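Local coordinates for carbohydrate binding module E1 (PDB 5KLE), which binds cellulose-type beta-glucan chains such as cellopentaose, as a carbohydrate-binding module, at residues K15-G20 against D29-N34; L40-W45 against F90-D95. All coordinates share one frame; numbering follows the deposited sequence. Where two conformers were deposited one is given.

Overall arrangement
Two beta-sheets make up this module, and each contact is a strand pair in one of them. Contact 1 joins an outermost strand of the mixed sheet to its parallel neighbour; contact 2 is the central antiparallel pair of the four-stranded sheet, with the cello-oligosaccharide on its Trp45 and Lys93 side. Their centres lie about 10 Å apart. Between the sheets Ile31 packs on Phe94. Beyond strand 15-16 the chain turns to the second sheet, where Lys19 NZ forms a salt bridge with Asp95 OD1 at 2.9 Å. The Lys19 side chain comes within about 7 Å of a bound glucose, whereas contact 2 touches the sugar directly.

Contact 1: K15-G20 against D29-N34; sequences KTAAKG and DCIKYN
At one margin of the mixed sheet of this beta-sandwich, strand 15-16 pairs in parallel with strand 30-35, and Lys15 and Thr16 lie level with Ile31 and Lys32. Two sound backbone bonds hold the pair: Lys32 N to Lys15 O, and Ala17 N to Lys32 O at 2.9 Å. A weak third bond runs from Lys15 N to Cys30 O. Where the strands diverge, a water takes over, donating to Ala17 O and accepting from Asn34 N.

Lys15 reaches across to Asp29, at the start of the neighbouring strand. Its CG sits beside the backbone N (chi1 -65°), and the extended chain beyond it carries NZ to Asp29 OD2 in a 2.8 Å salt bridge. NZ comes from the syn side, 32° out of the carboxylate plane. Ser24 O gives that ammonium a second partner, and Val26 N gives OD2 one, so both ends of the bridge are also tied to strand 23-25 and the residue after it. Next door, Cys30 is linked by a disulfide to Cys8.

On the same face as Lys15, Ile31 brings CD1 to Lys15 CB and CG2 to Ala17 CB, 3.7 Å away. Phe23 and Phe94 of the other sheet close over Ala17 and Ile31, which places this patch in the interior between the sheets. The CD1-CE1 edge of the Tyr33 ring faces Ala17 O and Lys19 N, both near the ring plane. The hydroxyl hydrogen-bonds to Asn96 OD1, while Lys19 CG packs 3.4 Å from Tyr33 OH.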
ATOM      1  N   LYS A  15       6.629   8.076   1.858  1.00  8.80           N
ATOM      2  CA  LYS A  15       7.328   6.907   2.383  1.00  9.31           C
ATOM      3  C   LYS A  15       7.688   5.985   1.229  1.00  9.71           C
ATOM      4  O   LYS A  15       7.003   5.974   0.200  1.00 11.54           O
ATOM      5  CB  LYS A  15       6.452   6.156   3.396  1.00  9.63           C
ATOM      6  CG  LYS A  15       6.154   6.974   4.685  1.00 10.00           C
ATOM      7  CD  LYS A  15       5.216   6.238   5.638  1.00  9.32           C
ATOM      8  CE  LYS A  15       5.104   7.047   6.934  1.00  9.06           C
ATOM      9  NZ  LYS A  15       4.045   6.500   7.888  1.00 12.10           N
ATOM     10  N   THR A  16       8.733   5.176   1.415  1.00  9.54           N
ATOM     11  CA  THR A  16       9.140   4.163   0.437  1.00  9.63           C
ATOM     12  C   THR A  16       9.196   2.798   1.116  1.00 12.65           C
ATOM     13  O   THR A  16       9.911   2.629   2.115  1.00 14.38           O
ATOM     14  CB  THR A  16      10.499   4.515  -0.178  1.00 11.04           C
ATOM     15  OG1 THR A  16      10.432   5.787  -0.857  1.00 13.80           O
ATOM     16  CG2 THR A  16      10.925   3.450  -1.182  1.00 13.84           C
ATOM     17  N   ALA A  17       8.453   1.822   0.564  1.00 11.01           N
ATOM     18  CA  ALA A  17       8.440   0.472   1.146  1.00 10.87           C
ATOM     19  C   ALA A  17       9.531  -0.366   0.509  1.00 11.80           C
ATOM     20  O   ALA A  17       9.761  -0.309  -0.705  1.00 14.42           O
ATOM     21  CB  ALA A  17       7.087  -0.196   0.884  1.00 12.59           C
ATOM     22  N   ALA A  18      10.184  -1.190   1.336  1.00 12.59           N
ATOM     23  CA  ALA A  18      11.101  -2.221   0.854  1.00 12.33           C
ATOM     24  C   ALA A  18      10.426  -3.583   0.907  1.00 11.46           C
ATOM     25  O   ALA A  18       9.648  -3.861   1.830  1.00 13.52           O
ATOM     26  CB  ALA A  18      12.380  -2.252   1.687  1.00 15.84           C
ATOM     27  N   LYS A  19      10.719  -4.423  -0.097  1.00 14.94           N
ATOM     28  CA  LYS A  19      10.081  -5.737  -0.227  1.00 13.64           C
ATOM     29  C   LYS A  19      10.189  -6.525   1.068  1.00 12.26           C
ATOM     30  O   LYS A  19      11.300  -6.803   1.551  1.00 16.11           O
ATOM     31  CB  LYS A  19      10.742  -6.518  -1.379  1.00 12.53           C
ATOM     32  CG  LYS A  19      10.152  -7.888  -1.641  1.00 13.93           C
ATOM     33  CD  LYS A  19      10.881  -8.487  -2.845  1.00 14.24           C
ATOM     34  CE  LYS A  19      10.287  -9.823  -3.324  1.00 17.12           C
ATOM     35  NZ  LYS A  19      10.289 -10.867  -2.264  1.00 16.81           N
ATOM     36  N   GLY A  20       9.034  -6.876   1.629  1.00 12.92           N
ATOM     37  CA  GLY A  20       8.973  -7.735   2.797  1.00 13.17           C
ATOM     38  C   GLY A  20       9.271  -7.085   4.130  1.00 13.31           C
ATOM     39  O   GLY A  20       9.281  -7.813   5.128  1.00 15.20           O
ATOM     40  N   ASP A  29      -1.172   8.361   3.978  1.00  9.25           N
ATOM     41  CA  ASP A  29       0.177   8.141   3.459  1.00  9.42           C
ATOM     42  C   ASP A  29       0.125   7.783   1.975  1.00  9.42           C
ATOM     43  O   ASP A  29      -0.878   7.267   1.478  1.00 10.16           O
ATOM     44  CB  ASP A  29       0.852   6.972   4.205  1.00  9.29           C
ATOM     45  CG  ASP A  29       1.440   7.355   5.566  1.00  9.68           C
ATOM     46  OD1 ASP A  29       1.636   8.559   5.869  1.00 10.53           O
ATOM     47  OD2 ASP A  29       1.722   6.400   6.330  1.00 10.39           O
ATOM     48  N   CYS A  30       1.223   8.078   1.264  1.00  8.35           N
ATOM     49  CA  CYS A  30       1.408   7.779  -0.154  1.00  7.46           C
ATOM     50  C   CYS A  30       2.743   7.053  -0.281  1.00  8.69           C
ATOM     51  O   CYS A  30       3.804   7.677  -0.112  1.00  9.26           O
ATOM     52  CB  CYS A  30       1.421   9.087  -0.946  1.00  7.74           C
ATOM     53  SG  CYS A  30       1.785   8.817  -2.719  1.00  9.05           S
ATOM     54  N   ILE A  31       2.688   5.737  -0.524  1.00  8.81           N
ATOM     55  CA  ILE A  31       3.846   4.851  -0.411  1.00  9.74           C
ATOM     56  C   ILE A  31       4.351   4.527  -1.816  1.00 10.01           C
ATOM     57  O   ILE A  31       3.578   4.041  -2.664  1.00 11.65           O
ATOM     58  CB  ILE A  31       3.453   3.527   0.274  1.00 11.32           C
ATOM     59  CG1 ILE A  31       2.612   3.763   1.530  1.00 17.75           C
ATOM     60  CG2 ILE A  31       4.734   2.658   0.546  1.00 13.81           C
ATOM     61  CD1 ILE A  31       3.309   4.508   2.514  1.00 16.42           C
ATOM     62  N   LYS A  32       5.657   4.684  -2.053  1.00  9.37           N
ATOM     63  CA  LYS A  32       6.285   4.191  -3.274  1.00  9.55           C
ATOM     64  C   LYS A  32       6.731   2.750  -3.029  1.00 12.22           C
ATOM     65  O   LYS A  32       7.359   2.458  -2.004  1.00 12.42           O
ATOM     66  CB  LYS A  32       7.518   5.030  -3.610  1.00  9.47           C
ATOM     67  CG  LYS A  32       8.241   4.593  -4.891  1.00 11.36           C
ATOM     68  CD  LYS A  32       9.535   5.392  -5.118  1.00 14.81           C
ATOM     69  CE  LYS A  32      10.234   4.964  -6.391  1.00 19.95           C
ATOM     70  NZ  LYS A  32      11.343   5.946  -6.682  1.00 23.14           N
ATOM     71  N   TYR A  33       6.431   1.861  -3.978  1.00 11.32           N
ATOM     72  CA  TYR A  33       6.915   0.479  -3.902  1.00  9.74           C
ATOM     73  C   TYR A  33       7.240   0.005  -5.308  1.00 12.42           C
ATOM     74  O   TYR A  33       6.366   0.040  -6.185  1.00 13.63           O
ATOM     75  CB  TYR A  33       5.851  -0.453  -3.297  1.00 11.17           C
ATOM     76  CG  TYR A  33       6.308  -1.891  -3.201  1.00 10.91           C
ATOM     77  CD1 TYR A  33       7.375  -2.238  -2.380  1.00 12.42           C
ATOM     78  CD2 TYR A  33       5.705  -2.911  -3.960  1.00 13.38           C
ATOM     79  CE1 TYR A  33       7.829  -3.553  -2.315  1.00 11.58           C
ATOM     80  CE2 TYR A  33       6.151  -4.256  -3.887  1.00 14.24           C
ATOM     81  CZ  TYR A  33       7.228  -4.558  -3.069  1.00 13.30           C
ATOM     82  OH  TYR A  33       7.708  -5.851  -2.937  1.00 13.69           O
ATOM     83  N   ASN A  34       8.462  -0.506  -5.510  1.00 13.49           N
ATOM     84  CA  ASN A  34       8.823  -1.094  -6.794  1.00 12.34           C
ATOM     85  C   ASN A  34       8.542  -2.600  -6.778  1.00 13.88           C
ATOM     86  O   ASN A  34       9.124  -3.329  -5.968  1.00 14.39           O
ATOM     87  CB  ASN A  34      10.291  -0.813  -7.133  1.00 13.38           C
ATOM     88  CG  ASN A  34      10.670  -1.347  -8.487  1.00 15.61           C
ATOM     89  OD1 ASN A  34      11.009  -2.529  -8.626  1.00 19.54           O
ATOM     90  ND2 ASN A  34      10.618  -0.486  -9.508  1.00 18.45           N
TER
HETATM   91  O   HOH W   1      10.430  -0.217  -3.375  1.00 18.57           O

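Contact 2: L40-W45 against F90-D95. With BGC (beta-D-glucopyranose), chain B; BGC (beta-D-glucopyranose), chain C.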
ATOM      1  N   LEU A  40       1.469  -8.474  -6.599  1.00 11.63           N
ATOM      2  CA  LEU A  40       1.590  -7.656  -5.381  1.00 10.52           C
ATOM      3  C   LEU A  40       0.803  -8.265  -4.217  1.00 13.76           C
ATOM      4  O   LEU A  40      -0.305  -8.781  -4.397  1.00 14.00           O
ATOM      5  CB  LEU A  40       1.063  -6.240  -5.664  1.00 10.33           C
ATOM      6  CG  LEU A  40       1.023  -5.268  -4.485  1.00 10.81           C
ATOM      7  CD1 LEU A  40       2.467  -4.849  -4.158  1.00 14.31           C
ATOM      8  CD2 LEU A  40       0.180  -4.017  -4.813  1.00 11.34           C
ATOM      9  N   GLN A  41       1.374  -8.184  -3.013  1.00 12.26           N
ATOM     10  CA  GLN A  41       0.755  -8.650  -1.770  1.00 10.17           C
ATOM     11  C   GLN A  41       0.907  -7.540  -0.720  1.00  9.50           C
ATOM     12  O   GLN A  41       1.984  -6.928  -0.614  1.00 11.81           O
ATOM     13  CB  GLN A  41       1.496  -9.912  -1.266  1.00 10.95           C
ATOM     14  CG  GLN A  41       1.833 -10.938  -2.350  1.00 12.16           C
ATOM     15  CD  GLN A  41       0.642 -11.747  -2.850  1.00 13.19           C
ATOM     16  OE1 GLN A  41      -0.338 -11.955  -2.112  1.00 15.19           O
ATOM     17  NE2 GLN A  41       0.747 -12.266  -4.071  1.00 13.89           N
ATOM     18  N   ILE A  42      -0.169  -7.261   0.041  1.00  9.95           N
ATOM     19  CA  ILE A  42      -0.183  -6.266   1.130  1.00  9.67           C
ATOM     20  C   ILE A  42      -0.584  -7.008   2.397  1.00 11.88           C
ATOM     21  O   ILE A  42      -1.648  -7.644   2.419  1.00 13.64           O
ATOM     22  CB  ILE A  42      -1.151  -5.101   0.863  1.00  9.72           C
ATOM     23  CG1 ILE A  42      -0.760  -4.391  -0.437  1.00 13.84           C
ATOM     24  CG2 ILE A  42      -1.173  -4.178   2.109  1.00 11.72           C
ATOM     25  CD1 ILE A  42      -1.774  -3.324  -0.882  1.00 15.82           C
ATOM     26  N   GLY A  43       0.263  -6.954   3.433  1.00 10.60           N
ATOM     27  CA  GLY A  43       0.034  -7.730   4.656  1.00 11.04           C
ATOM     28  C   GLY A  43       0.142  -6.934   5.941  1.00 10.60           C
ATOM     29  O   GLY A  43       1.030  -6.091   6.095  1.00 11.70           O
ATOM     30  N   SER A  44      -0.759  -7.232   6.896  1.00  9.05           N
ATOM     31  CA  SER A  44      -0.652  -6.628   8.217  1.00  9.19           C
ATOM     32  C   SER A  44      -1.270  -7.567   9.234  1.00 11.27           C
ATOM     33  O   SER A  44      -2.237  -8.277   8.927  1.00 10.56           O
ATOM     34  CB  SER A  44      -1.381  -5.283   8.271  1.00  9.27           C
ATOM     35  OG  SER A  44      -1.267  -4.682   9.561  1.00  9.21           O
ATOM     36  N   TRP A  45      -0.752  -7.504  10.464  1.00  9.16           N
ATOM     37  CA  TRP A  45      -1.176  -8.376  11.561  1.00  8.71           C
ATOM     38  C   TRP A  45      -1.563  -7.554  12.792  1.00  8.77           C
ATOM     39  O   TRP A  45      -1.762  -8.119  13.892  1.00 11.67           O
ATOM     40  CB  TRP A  45      -0.136  -9.477  11.867  1.00 10.06           C
ATOM     41  CG  TRP A  45      -0.095 -10.418  10.712  1.00 13.13           C
ATOM     42  CD1 TRP A  45      -0.762 -11.595  10.607  1.00 13.72           C
ATOM     43  CD2 TRP A  45       0.611 -10.234   9.472  1.00 11.22           C
ATOM     44  NE1 TRP A  45      -0.531 -12.159   9.369  1.00 13.39           N
ATOM     45  CE2 TRP A  45       0.302 -11.335   8.652  1.00 15.84           C
ATOM     46  CE3 TRP A  45       1.454  -9.236   8.975  1.00 13.19           C
ATOM     47  CZ2 TRP A  45       0.827 -11.477   7.360  1.00 15.38           C
ATOM     48  CZ3 TRP A  45       1.971  -9.373   7.681  1.00 11.55           C
ATOM     49  CH2 TRP A  45       1.631 -10.468   6.886  1.00 14.69           C
ATOM     50  N   PHE A  90      -0.615   1.507  11.994  1.00  9.52           N
ATOM     51  CA  PHE A  90      -0.526   0.051  11.996  1.00  9.42           C
ATOM     52  C   PHE A  90       0.747  -0.350  11.266  1.00  9.47           C
ATOM     53  O   PHE A  90       1.334   0.453  10.535  1.00 11.41           O
ATOM     54  CB  PHE A  90      -1.786  -0.590  11.349  1.00  8.58           C
ATOM     55  CG  PHE A  90      -2.001  -0.204   9.886  1.00  8.14           C
ATOM     56  CD1 PHE A  90      -2.501   1.056   9.512  1.00  9.04           C
ATOM     57  CD2 PHE A  90      -1.752  -1.110   8.897  1.00 10.04           C
ATOM     58  CE1 PHE A  90      -2.696   1.377   8.140  1.00  9.29           C
ATOM     59  CE2 PHE A  90      -1.949  -0.802   7.549  1.00  8.45           C
ATOM     60  CZ  PHE A  90      -2.404   0.442   7.159  1.00  9.75           C
ATOM     61  N   ASN A  91       1.212  -1.590  11.473  1.00  9.23           N
ATOM     62  CA  ASN A  91       2.424  -2.048  10.780  1.00  8.68           C
ATOM     63  C   ASN A  91       2.019  -2.868   9.559  1.00 11.38           C
ATOM     64  O   ASN A  91       1.265  -3.843   9.677  1.00 11.91           O
ATOM     65  CB  ASN A  91       3.299  -2.911  11.689  1.00 10.47           C
ATOM     66  CG  ASN A  91       3.964  -2.119  12.779  1.00 17.97           C
ATOM     67  OD1 ASN A  91       4.233  -0.917  12.633  1.00 18.99           O
ATOM     68  ND2 ASN A  91       4.307  -2.806  13.864  1.00 24.90           N
ATOM     69  N   VAL A  92       2.562  -2.505   8.395  1.00  8.78           N
ATOM     70  CA  VAL A  92       2.180  -3.130   7.132  1.00  9.84           C
ATOM     71  C   VAL A  92       3.444  -3.487   6.372  1.00 11.36           C
ATOM     72  O   VAL A  92       4.484  -2.846   6.552  1.00 11.38           O
ATOM     73  CB  VAL A  92       1.277  -2.181   6.309  1.00  9.61           C
ATOM     74  CG1 VAL A  92       2.075  -0.989   5.802  1.00 12.79           C
ATOM     75  CG2 VAL A  92       0.607  -2.933   5.159  1.00 11.76           C
ATOM     76  N   LYS A  93       3.369  -4.533   5.525  1.00  9.78           N
ATOM     77  CA  LYS A  93       4.441  -4.784   4.556  1.00  8.75           C
ATOM     78  C   LYS A  93       3.883  -5.047   3.170  1.00 11.50           C
ATOM     79  O   LYS A  93       2.769  -5.545   3.018  1.00 11.62           O
ATOM     80  CB  LYS A  93       5.420  -5.885   4.959  1.00 13.44           C
ATOM     81  CG  LYS A  93       4.773  -7.193   5.344  1.00 17.30           C
ATOM     82  CD  LYS A  93       5.901  -8.134   5.767  1.00 21.07           C
ATOM     83  CE  LYS A  93       5.424  -9.373   6.432  1.00 27.99           C
ATOM     84  NZ  LYS A  93       6.620 -10.220   6.831  1.00 27.20           N
ATOM     85  N   PHE A  94       4.663  -4.641   2.166  1.00  9.85           N
ATOM     86  CA  PHE A  94       4.375  -4.921   0.766  0.51 10.27           C
ATOM     87  C   PHE A  94       5.381  -5.956   0.266  1.00 11.90           C
ATOM     88  O   PHE A  94       6.555  -5.924   0.646  1.00 12.14           O
ATOM     89  CB  PHE A  94       4.512  -3.659  -0.102  0.51 12.61           C
ATOM     90  CG  PHE A  94       3.556  -2.534   0.258  0.51 11.03           C
ATOM     91  CD1 PHE A  94       2.463  -2.727   1.109  0.51  8.56           C
ATOM     92  CD2 PHE A  94       3.769  -1.270  -0.268  0.51 12.55           C
ATOM     93  CE1 PHE A  94       1.587  -1.651   1.439  0.51 10.62           C
ATOM     94  CE2 PHE A  94       2.903  -0.205   0.034  0.51 12.75           C
ATOM     95  CZ  PHE A  94       1.808  -0.398   0.893  0.51 12.87           C
ATOM     96  N   ASP A  95       4.918  -6.882  -0.589  1.00 11.22           N
ATOM     97  CA  ASP A  95       5.757  -7.955  -1.119  1.00 10.39           C
ATOM     98  C   ASP A  95       5.219  -8.323  -2.502  1.00 13.30           C
ATOM     99  O   ASP A  95       4.234  -7.742  -2.983  1.00 12.38           O
ATOM    100  CB  ASP A  95       5.778  -9.155  -0.139  1.00 13.05           C
ATOM    101  CG  ASP A  95       7.099  -9.958  -0.158  1.00 14.36           C
ATOM    102  OD1 ASP A  95       7.755 -10.087  -1.211  1.00 14.68           O
ATOM    103  OD2 ASP A  95       7.472 -10.512   0.912  1.00 18.35           O
TER
HETATM  104  C2  BGC B   4       4.323 -13.214   7.257  0.51 16.36           C
HETATM  105  C3  BGC B   4       4.635 -12.940   8.699  0.51 16.34           C
HETATM  106  C4  BGC B   4       3.412 -13.237   9.562  0.51 16.75           C
HETATM  107  C5  BGC B   4       2.952 -14.615   9.329  0.51 19.28           C
HETATM  108  C6  BGC B   4       1.605 -14.882   9.951  0.51 22.82           C
HETATM  109  C1  BGC B   4       3.801 -14.641   7.109  0.51 18.85           C
HETATM  110  O2  BGC B   4       5.487 -13.004   6.474  0.51 20.51           O
HETATM  111  O3  BGC B   4       5.026 -11.585   8.819  0.51 19.37           O
HETATM  112  O4  BGC B   4       3.731 -13.173  10.869  0.51 20.08           O
HETATM  113  O5  BGC B   4       2.756 -14.869   7.965  0.51 19.19           O
HETATM  114  O6  BGC B   4       1.086 -16.040   9.393  0.51 26.72           O
HETATM  115  C2  BGC C   5       2.880 -12.754  12.973  0.51 21.73           C
HETATM  116  C3  BGC C   5       2.486 -11.565  13.901  0.51 21.79           C
HETATM  117  C4  BGC C   5       3.449 -10.460  13.754  0.51 23.05           C
HETATM  118  C5  BGC C   5       3.716 -10.077  12.284  0.51 20.76           C
HETATM  119  C6  BGC C   5       4.781  -9.018  12.309  0.51 22.25           C
HETATM  120  C1  BGC C   5       3.114 -12.220  11.583  0.51 19.36           C
HETATM  121  O2  BGC C   5       1.999 -13.826  12.849  0.51 23.46           O
HETATM  122  O3  BGC C   5       2.734 -11.941  15.223  0.51 23.56           O
HETATM  123  O4  BGC C   5       3.108  -9.318  14.504  0.51 27.60           O
HETATM  124  O5  BGC C   5       4.104 -11.254  11.629  0.51 20.62           O
HETATM  125  O6  BGC C   5       5.431  -8.985  11.032  0.51 22.21           O
HETATM  126  O   HOH W   2       1.813  -6.199  10.971  1.00 14.02           O
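Trp45 and Lys93 meet beside the bound glucan: Lys93 CE lies 3.7 Å from Trp45 CZ3, and the two side chains cross at a slant. One face of the indole carries two consecutive glucoses, with C4 of the chain B sugar and C1 of the chain C sugar each 3.7 Å above the ring plane, offset toward the rim. Such a CH-pi platform is a common way for carbohydrate-binding modules to hold sugars. Lys93 runs extended beyond CG, and its NZ donates to O3 and O2 of the chain B glucose, at 2.9 and 3.0 Å. An alanine in place of Trp45 would probably leave both glucoses without their aromatic platform and Lys93 CE without its neighbour, loosening the grip on the chain.

Behind the platform, Gly43 pairs with Lys93 through two backbone bonds, and Gln41 with Asp95 through two more. A CB on Gly43 would run into Trp45 CH2, so the bare backbone leaves the indole its place. Ser44 OG, anti to its backbone N (chi1 -179°), donates to Asn91 O at 2.7 Å. A water donates to that carbonyl too and accepts from Trp45 N, bridging the two strands at the edge of the indole.

On the reverse face Ile42 CG2 touches Val92 CG2 at 3.7 Å and, in the conformer given, the Phe94 ring, part of the apolar interior. Trp68 meets Trp45 edge-to-face, and Glu22 also touches Trp45 and hydrogen-bonds the sugar. Strand 40-44 is bonded on its other flank to strand 67-71, and strand 90-96 to strand 23-25, while Leu40, Phe90 and Val92 pack on strand 50-54 of the mixed sheet.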